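Local coordinates for PaaA (Enterobacter agglomerans, PDB 5FF5), which probably activates a peptide carboxylate by adenylylation, as E1-like ThiF-family enzymes do, on the way to the bicyclic core of pantocin A, at residues A[93-103]-A[122-132]. Sequence-based numbering, arbitrary orientation.
Sequences FFSKVLSGEEV and HPFVYQERLKQ
F93 and H122 open the contact with an aromatic stack, in an example of how stacking, apolar packing and polar bonds can share the seam between a loop and a helix. Their rings lie face to face, centroids 4.0 Å apart and planes at 19°, with CD2 of F93 over the centre of the imidazole. H122 is the N-cap residue of helix 123-131, and its capping bond meets the ring at the edge: ND1 accepts from the amide N of F124 at 3.0 Å, nearly straight. The chi1 of -175° carries the imidazole beside the carbonyl carbon, where it caps the helix while one face takes the phenyl ring.

Apolar packing continues along the helix. CE2 of F93 rests on CB of F124, whose ring receives CG2 of V103 over one face, a CH-pi contact 4.0 Å from the centroid. CD1 of L98 settles against CB of Q127, 3.7 Å away, while the amide of Q127 turns off to Q109. V97 CB leans on the methylene CG of E128.

Polar contacts complete the seam. The S95 hydroxyl accepts from the amides of V97 and L98, an ST turn and ST motif that shape the loop; it also donates to OE2 of E128, modelled too close for its length to be trusted. Farther along, the extended K131 brings NZ to OE1 of E102 in a 2.7 Å salt bridge, on the carboxylate's syn side. OE2 of E102 takes the S99 amide through its anti lone pair, and E102 N returns a bond to S99 OG, completing a capping box at the start of helix 100-105. Loop 93-99 thus lies along N-capped helix 123-131, which precedes strand 134-138 of the probably Rossmann-like ThiF-family fold.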
loop_
_atom_site.group_PDB
_atom_site.type_symbol
_atom_site.label_atom_id
_atom_site.label_comp_id
_atom_site.label_asym_id
_atom_site.label_seq_id
_atom_site.Cartn_x
_atom_site.Cartn_y
_atom_site.Cartn_z
ATOM N N PHE A 93 -23.414 -17.164 16.124
ATOM C CA PHE A 93 -21.990 -17.456 16.270
ATOM C C PHE A 93 -21.201 -16.334 16.916
ATOM O O PHE A 93 -21.097 -15.238 16.372
ATOM C CB PHE A 93 -21.386 -17.761 14.901
ATOM C CG PHE A 93 -19.892 -17.965 14.919
ATOM C CD1 PHE A 93 -19.359 -19.240 14.879
ATOM C CD2 PHE A 93 -19.018 -16.883 14.953
ATOM C CE1 PHE A 93 -17.994 -19.430 14.876
ATOM C CE2 PHE A 93 -17.647 -17.082 14.962
ATOM C CZ PHE A 93 -17.141 -18.353 14.917
ATOM N N PHE A 94 -20.564 -16.640 18.038
ATOM C CA PHE A 94 -19.743 -15.655 18.711
ATOM C C PHE A 94 -18.316 -16.159 18.776
ATOM O O PHE A 94 -18.094 -17.354 18.832
ATOM C CB PHE A 94 -20.300 -15.378 20.098
ATOM C CG PHE A 94 -21.746 -14.972 20.096
ATOM C CD1 PHE A 94 -22.110 -13.638 20.222
ATOM C CD2 PHE A 94 -22.746 -15.926 19.960
ATOM C CE1 PHE A 94 -23.448 -13.259 20.221
ATOM C CE2 PHE A 94 -24.087 -15.556 19.954
ATOM C CZ PHE A 94 -24.433 -14.217 20.085
ATOM N N SER A 95 -17.340 -15.264 18.744
ATOM C CA SER A 95 -15.961 -15.710 18.746
ATOM C C SER A 95 -15.437 -15.819 20.171
ATOM O O SER A 95 -15.662 -14.930 20.988
ATOM C CB SER A 95 -15.087 -14.758 17.943
ATOM O OG SER A 95 -13.764 -15.239 17.895
ATOM N N LYS A 96 -14.724 -16.905 20.464
ATOM C CA LYS A 96 -14.134 -17.055 21.789
ATOM C C LYS A 96 -12.677 -16.624 21.778
ATOM O O LYS A 96 -12.026 -16.614 22.816
ATOM C CB LYS A 96 -14.227 -18.492 22.285
ATOM C CG LYS A 96 -15.463 -19.229 21.886
ATOM C CD LYS A 96 -15.494 -20.596 22.540
ATOM C CE LYS A 96 -16.723 -21.360 22.083
ATOM N NZ LYS A 96 -16.808 -22.699 22.722
ATOM N N VAL A 97 -12.198 -16.185 20.621
ATOM C CA VAL A 97 -10.798 -15.818 20.462
ATOM C C VAL A 97 -10.629 -14.316 20.417
ATOM O O VAL A 97 -9.800 -13.753 21.116
ATOM C CB VAL A 97 -10.214 -16.431 19.165
ATOM C CG1 VAL A 97 -8.843 -15.904 18.886
ATOM C CG2 VAL A 97 -10.231 -17.943 19.222
ATOM N N LEU A 98 -11.451 -13.663 19.613
ATOM C CA LEU A 98 -11.339 -12.232 19.397
ATOM C C LEU A 98 -12.104 -11.426 20.453
ATOM O O LEU A 98 -13.146 -11.860 20.952
ATOM C CB LEU A 98 -11.851 -11.911 17.996
ATOM C CG LEU A 98 -11.063 -12.630 16.896
ATOM C CD1 LEU A 98 -11.782 -12.599 15.566
ATOM C CD2 LEU A 98 -9.689 -11.987 16.774
ATOM N N SER A 99 -11.606 -10.239 20.779
ATOM C CA SER A 99 -12.262 -9.407 21.784
ATOM C C SER A 99 -13.332 -8.538 21.152
ATOM O O SER A 99 -13.499 -8.533 19.937
ATOM C CB SER A 99 -11.247 -8.515 22.480
ATOM O OG SER A 99 -10.664 -7.637 21.541
ATOM N N GLY A 100 -14.018 -7.759 21.977
ATOM C CA GLY A 100 -14.966 -6.791 21.475
ATOM C C GLY A 100 -14.228 -5.752 20.641
ATOM O O GLY A 100 -14.698 -5.355 19.560
ATOM N N GLU A 101 -13.069 -5.304 21.120
ATOM C CA GLU A 101 -12.336 -4.296 20.376
ATOM C C GLU A 101 -11.829 -4.807 19.028
ATOM O O GLU A 101 -11.836 -4.075 18.046
ATOM C CB GLU A 101 -11.166 -3.723 21.164
ATOM C CG GLU A 101 -10.398 -2.796 20.261
ATOM C CD GLU A 101 -8.936 -2.727 20.546
ATOM O OE1 GLU A 101 -8.529 -3.123 21.661
ATOM O OE2 GLU A 101 -8.185 -2.360 19.613
ATOM N N GLU A 102 -11.318 -6.026 18.976
ATOM C CA GLU A 102 -10.701 -6.483 17.732
ATOM C C GLU A 102 -11.729 -6.549 16.587
ATOM O O GLU A 102 -11.489 -6.015 15.490
ATOM C CB GLU A 102 -10.022 -7.831 17.955
ATOM C CG GLU A 102 -8.757 -7.679 18.766
ATOM C CD GLU A 102 -8.216 -8.991 19.291
ATOM O OE1 GLU A 102 -6.973 -9.168 19.253
ATOM O OE2 GLU A 102 -9.032 -9.802 19.804
ATOM N N VAL A 103 -12.879 -7.161 16.880
ATOM C CA VAL A 103 -13.979 -7.339 15.936
ATOM C C VAL A 103 -14.416 -5.993 15.392
ATOM O O VAL A 103 -14.893 -5.881 14.262
ATOM C CB VAL A 103 -15.167 -8.077 16.618
ATOM C CG1 VAL A 103 -16.484 -7.655 16.066
ATOM C CG2 VAL A 103 -15.001 -9.576 16.470
ATOM N N HIS A 122 -17.101 -19.110 8.899
ATOM C CA HIS A 122 -17.680 -17.900 9.417
ATOM C C HIS A 122 -16.575 -16.877 9.333
ATOM O O HIS A 122 -15.417 -17.217 9.526
ATOM C CB HIS A 122 -18.188 -18.089 10.840
ATOM C CG HIS A 122 -18.899 -16.890 11.379
ATOM N ND1 HIS A 122 -18.247 -15.724 11.708
ATOM C CD2 HIS A 122 -20.211 -16.666 11.618
ATOM C CE1 HIS A 122 -19.123 -14.837 12.143
ATOM N NE2 HIS A 122 -20.325 -15.385 12.100
ATOM N N PRO A 123 -16.919 -15.625 9.024
ATOM C CA PRO A 123 -15.941 -14.554 8.814
ATOM C C PRO A 123 -15.008 -14.359 9.990
ATOM O O PRO A 123 -13.842 -14.038 9.789
ATOM C CB PRO A 123 -16.812 -13.319 8.620
ATOM C CG PRO A 123 -18.048 -13.865 8.044
ATOM C CD PRO A 123 -18.285 -15.154 8.781
ATOM N N PHE A 124 -15.506 -14.575 11.195
ATOM C CA PHE A 124 -14.672 -14.405 12.358
ATOM C C PHE A 124 -13.556 -15.444 12.338
ATOM O O PHE A 124 -12.431 -15.146 12.740
ATOM C CB PHE A 124 -15.493 -14.532 13.639
ATOM C CG PHE A 124 -16.321 -13.320 13.958
ATOM C CD1 PHE A 124 -16.207 -12.165 13.213
ATOM C CD2 PHE A 124 -17.211 -13.338 15.021
ATOM C CE1 PHE A 124 -16.969 -11.060 13.518
ATOM C CE2 PHE A 124 -17.968 -12.235 15.334
ATOM C CZ PHE A 124 -17.846 -11.095 14.578
ATOM N N VAL A 125 -13.851 -16.643 11.837
ATOM C CA VAL A 125 -12.873 -17.710 11.850
ATOM C C VAL A 125 -11.620 -17.286 11.121
ATOM O O VAL A 125 -10.524 -17.522 11.605
ATOM C CB VAL A 125 -13.419 -18.997 11.229
ATOM C CG1 VAL A 125 -12.313 -19.816 10.654
ATOM C CG2 VAL A 125 -14.178 -19.800 12.249
ATOM N N TYR A 126 -11.763 -16.573 10.016
ATOM C CA TYR A 126 -10.575 -16.175 9.266
ATOM C C TYR A 126 -9.651 -15.286 10.092
ATOM O O TYR A 126 -8.438 -15.504 10.116
ATOM C CB TYR A 126 -10.961 -15.465 7.970
ATOM C CG TYR A 126 -11.607 -16.374 6.970
ATOM C CD1 TYR A 126 -10.915 -17.436 6.433
ATOM C CD2 TYR A 126 -12.914 -16.178 6.569
ATOM C CE1 TYR A 126 -11.504 -18.284 5.521
ATOM C CE2 TYR A 126 -13.519 -17.022 5.652
ATOM C CZ TYR A 126 -12.805 -18.072 5.131
ATOM O OH TYR A 126 -13.389 -18.921 4.217
ATOM N N GLN A 127 -10.235 -14.310 10.781
ATOM C CA GLN A 127 -9.490 -13.378 11.620
ATOM C C GLN A 127 -8.843 -14.119 12.785
ATOM O O GLN A 127 -7.755 -13.772 13.223
ATOM C CB GLN A 127 -10.407 -12.273 12.152
ATOM C CG GLN A 127 -9.679 -11.113 12.794
ATOM C CD GLN A 127 -8.798 -10.395 11.809
ATOM O OE1 GLN A 127 -9.237 -10.060 10.720
ATOM N NE2 GLN A 127 -7.548 -10.162 12.176
ATOM N N GLU A 128 -9.533 -15.136 13.289
ATOM C CA GLU A 128 -9.005 -15.977 14.350
ATOM C C GLU A 128 -7.712 -16.646 13.886
ATOM O O GLU A 128 -6.742 -16.734 14.630
ATOM C CB GLU A 128 -10.041 -17.022 14.750
ATOM C CG GLU A 128 -11.115 -16.482 15.648
ATOM C CD GLU A 128 -12.151 -17.524 15.981
ATOM O OE1 GLU A 128 -11.964 -18.692 15.559
ATOM O OE2 GLU A 128 -13.140 -17.173 16.671
ATOM N N ARG A 129 -7.712 -17.085 12.629
ATOM C CA ARG A 129 -6.572 -17.727 12.019
ATOM C C ARG A 129 -5.388 -16.756 11.916
ATOM O O ARG A 129 -4.232 -17.164 11.818
ATOM C CB ARG A 129 -6.962 -18.257 10.633
ATOM C CG ARG A 129 -7.670 -19.597 10.679
ATOM C CD ARG A 129 -8.239 -20.038 9.336
ATOM N NE ARG A 129 -9.145 -21.184 9.484
ATOM C CZ ARG A 129 -9.704 -21.833 8.466
ATOM N NH1 ARG A 129 -9.447 -21.456 7.235
ATOM N NH2 ARG A 129 -10.490 -22.873 8.670
ATOM N N LEU A 130 -5.681 -15.465 11.952
ATOM C CA LEU A 130 -4.634 -14.466 11.947
ATOM C C LEU A 130 -4.131 -14.248 13.362
ATOM O O LEU A 130 -2.940 -14.092 13.569
ATOM C CB LEU A 130 -5.120 -13.139 11.343
ATOM C CG LEU A 130 -5.374 -13.035 9.838
ATOM C CD1 LEU A 130 -5.856 -11.639 9.476
ATOM C CD2 LEU A 130 -4.126 -13.434 9.028
ATOM N N LYS A 131 -5.027 -14.205 14.341
ATOM C CA LYS A 131 -4.577 -13.929 15.689
ATOM C C LYS A 131 -3.742 -15.088 16.206
ATOM O O LYS A 131 -2.852 -14.924 17.054
ATOM C CB LYS A 131 -5.741 -13.647 16.642
ATOM C CG LYS A 131 -5.215 -13.297 18.039
ATOM C CD LYS A 131 -6.212 -12.705 19.008
ATOM C CE LYS A 131 -5.435 -11.970 20.096
ATOM N NZ LYS A 131 -6.237 -11.093 20.991
ATOM N N GLN A 132 -4.001 -16.266 15.670
ATOM C CA GLN A 132 -3.283 -17.427 16.133
ATOM C C GLN A 132 -1.915 -17.562 15.458
ATOM O O GLN A 132 -1.105 -18.398 15.862
ATOM C CB GLN A 132 -4.150 -18.656 15.931
ATOM C CG GLN A 132 -5.189 -18.723 17.010
ATOM C CD GLN A 132 -6.488 -19.330 16.549
ATOM O OE1 GLN A 132 -6.679 -19.613 15.365
ATOM N NE2 GLN A 132 -7.399 -19.530 17.486
HETATM O O HOH W 1 -14.645 -19.674 18.331
#